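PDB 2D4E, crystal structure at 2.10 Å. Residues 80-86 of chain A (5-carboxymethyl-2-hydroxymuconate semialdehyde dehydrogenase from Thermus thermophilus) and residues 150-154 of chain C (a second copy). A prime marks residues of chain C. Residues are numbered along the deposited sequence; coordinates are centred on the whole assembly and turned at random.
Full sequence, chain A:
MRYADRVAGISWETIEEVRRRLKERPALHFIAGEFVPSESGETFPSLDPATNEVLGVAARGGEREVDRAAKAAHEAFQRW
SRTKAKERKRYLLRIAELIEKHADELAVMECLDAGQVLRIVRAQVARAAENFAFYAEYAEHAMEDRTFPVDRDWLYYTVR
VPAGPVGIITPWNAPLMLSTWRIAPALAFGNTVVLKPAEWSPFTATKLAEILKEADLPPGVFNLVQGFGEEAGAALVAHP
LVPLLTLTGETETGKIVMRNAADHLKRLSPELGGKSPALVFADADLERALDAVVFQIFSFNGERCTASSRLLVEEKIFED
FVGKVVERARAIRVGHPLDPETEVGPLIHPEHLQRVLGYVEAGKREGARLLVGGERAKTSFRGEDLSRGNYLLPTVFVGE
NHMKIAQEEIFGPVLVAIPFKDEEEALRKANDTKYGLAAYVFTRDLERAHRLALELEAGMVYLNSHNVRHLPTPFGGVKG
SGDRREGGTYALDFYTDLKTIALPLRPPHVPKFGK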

# COMPACT_ATOMS: atom_id res chain seq x y z
N TRP A 80 5.46 16.67 23.19
CA TRP A 80 5.83 15.33 22.74
C TRP A 80 5.37 15.00 21.32
O TRP A 80 6.14 14.45 20.54
CB TRP A 80 5.28 14.27 23.70
CG TRP A 80 5.72 12.88 23.35
CD1 TRP A 80 4.92 11.85 22.93
CD2 TRP A 80 7.05 12.35 23.42
NE1 TRP A 80 5.68 10.72 22.73
CE2 TRP A 80 6.99 11.00 23.02
CE3 TRP A 80 8.29 12.90 23.77
CZ2 TRP A 80 8.12 10.18 22.98
CZ3 TRP A 80 9.42 12.08 23.73
CH2 TRP A 80 9.32 10.73 23.33
N SER A 81 4.13 15.34 21.00
CA SER A 81 3.60 15.08 19.67
C SER A 81 4.35 15.89 18.61
O SER A 81 4.32 15.54 17.43
CB SER A 81 2.12 15.43 19.61
OG SER A 81 1.93 16.83 19.75
N ARG A 82 5.00 16.97 19.03
CA ARG A 82 5.74 17.83 18.10
C ARG A 82 7.23 17.54 18.07
O ARG A 82 7.96 18.12 17.27
CB ARG A 82 5.52 19.30 18.45
CG ARG A 82 4.10 19.76 18.26
CD ARG A 82 3.93 21.22 18.60
NE ARG A 82 2.52 21.60 18.52
CZ ARG A 82 1.82 21.61 17.39
NH1 ARG A 82 2.39 21.28 16.24
NH2 ARG A 82 0.53 21.93 17.42
N THR A 83 7.69 16.65 18.94
CA THR A 83 9.10 16.29 18.95
C THR A 83 9.36 15.62 17.61
O THR A 83 8.46 15.02 17.03
CB THR A 83 9.43 15.28 20.07
OG1 THR A 83 8.59 14.12 19.92
CG2 THR A 83 9.20 15.90 21.44
N LYS A 84 10.58 15.74 17.10
CA LYS A 84 10.89 15.12 15.82
C LYS A 84 10.88 13.60 15.96
O LYS A 84 11.37 13.04 16.95
CB LYS A 84 12.26 15.61 15.34
CG LYS A 84 12.30 17.11 15.11
CD LYS A 84 13.67 17.57 14.66
CE LYS A 84 13.66 19.04 14.31
NZ LYS A 84 15.03 19.54 13.98
N ALA A 85 10.29 12.93 14.97
CA ALA A 85 10.20 11.47 14.98
C ALA A 85 11.56 10.83 15.23
O ALA A 85 11.66 9.83 15.95
CB ALA A 85 9.63 10.98 13.66
N LYS A 86 12.61 11.40 14.64
CA LYS A 86 13.95 10.86 14.81
C LYS A 86 14.38 10.89 16.28
O LYS A 86 15.12 10.02 16.73
CB LYS A 86 14.95 11.65 13.95
CG LYS A 86 16.40 11.26 14.20
CD LYS A 86 17.38 12.02 13.32
CE LYS A 86 17.33 11.53 11.88
NZ LYS A 86 18.48 12.06 11.08
N VAL C 150 7.37 15.04 7.07
CA VAL C 150 8.49 14.97 8.00
C VAL C 150 8.21 15.94 9.14
O VAL C 150 8.49 17.14 9.03
CB VAL C 150 9.83 15.33 7.34
CG1 VAL C 150 10.95 15.29 8.38
CG2 VAL C 150 10.14 14.34 6.22
N ASP C 151 7.64 15.42 10.22
CA ASP C 151 7.30 16.22 11.38
C ASP C 151 6.46 17.43 10.94
O ASP C 151 5.53 17.29 10.14
CB ASP C 151 8.56 16.68 12.12
CG ASP C 151 9.49 15.51 12.47
OD1 ASP C 151 8.98 14.45 12.90
OD2 ASP C 151 10.72 15.66 12.32
N ARG C 152 6.80 18.62 11.44
CA ARG C 152 6.06 19.83 11.10
C ARG C 152 6.88 20.72 10.18
O ARG C 152 6.52 21.87 9.91
CB ARG C 152 5.73 20.62 12.37
CG ARG C 152 5.21 19.78 13.53
CD ARG C 152 3.70 19.61 13.51
NE ARG C 152 3.27 18.57 14.45
CZ ARG C 152 2.01 18.35 14.81
NH1 ARG C 152 1.04 19.10 14.31
NH2 ARG C 152 1.72 17.37 15.65
N ASP C 153 7.99 20.19 9.68
CA ASP C 153 8.89 20.96 8.82
C ASP C 153 8.74 20.78 7.31
O ASP C 153 8.86 21.75 6.56
CB ASP C 153 10.32 20.66 9.23
CG ASP C 153 10.54 20.83 10.72
OD1 ASP C 153 10.13 21.89 11.26
OD2 ASP C 153 11.10 19.92 11.36
N TRP C 154 8.48 19.56 6.87
CA TRP C 154 8.35 19.29 5.45
C TRP C 154 7.19 18.40 5.08
O TRP C 154 6.71 17.61 5.89
CB TRP C 154 9.60 18.60 4.89
CG TRP C 154 10.81 19.43 4.84
CD1 TRP C 154 11.66 19.71 5.86
CD2 TRP C 154 11.28 20.16 3.70
NE1 TRP C 154 12.65 20.57 5.43
CE2 TRP C 154 12.44 20.86 4.11
CE3 TRP C 154 10.84 20.28 2.38
CZ2 TRP C 154 13.16 21.68 3.24
CZ3 TRP C 154 11.56 21.10 1.52
CH2 TRP C 154 12.71 21.79 1.95
O HOH W 1 -0.26 17.39 18.01
O HOH W 2 6.55 13.62 14.50
O HOH W 3 12.54 13.38 12.46

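A helix start leaves backbone NH groups without partners inside the helix, and a carboxylate from a neighbouring subunit can supply what is missing. The contact between residues 80-86 of chain A and residues 150-154 of chain C is a compact example, burying 310 Å² over both sides.

Along chain C, Val150′ makes no contact itself, but its carbonyl O accepts from the backbone N of Asp153′ (3.2 Å) and of Trp154′ (3.2 Å), tying the segment into a tight turn. From this turn the CA-to-CB bonds of Asp151′, Arg152′ and Asp153′ all point toward chain A.

Asp151′ provides the one direct hydrogen bond across the contact. Lys84 sits at the N-cap position, and the next residue, Ala85, gives its backbone N to Asp151′ OD1 at 2.9 Å, nearly straight at 172°. The other carboxylate oxygen, OD2, receives a hydrogen bond from water 3, which in turn accepts from Lys86 N; both legs are 2.9 Å. A short, charged aspartate thus serves two successive NH groups, one directly and one through water. The small Ala85 side chain fits the buried site, its CB 3.6 Å from Asp151′ OD1.

Arg152′ has the largest covered area of the set. It reaches Ser81 through water 1, which donates to Ser81 OG (2.9 Å) and accepts a weak bond from Arg152′ NH2 (3.1 Å). Over one face of its guanidinium lies Arg82 NH1, 3.2 Å from Arg152′ NH1. These are two donors of like charge, so the approach is no hydrogen bond; both atoms find hydrogen-bonding partners elsewhere in the structure.

Asp153′ contributes more loosely. Its OD2 lies 4.0 Å from Lys84 CE, a packing contact against the extended lysine chain, whose aliphatic part also passes Asp151′, with Lys84 CB 3.4 Å from Asp151′ OD2. Trp154′ stays out of reach.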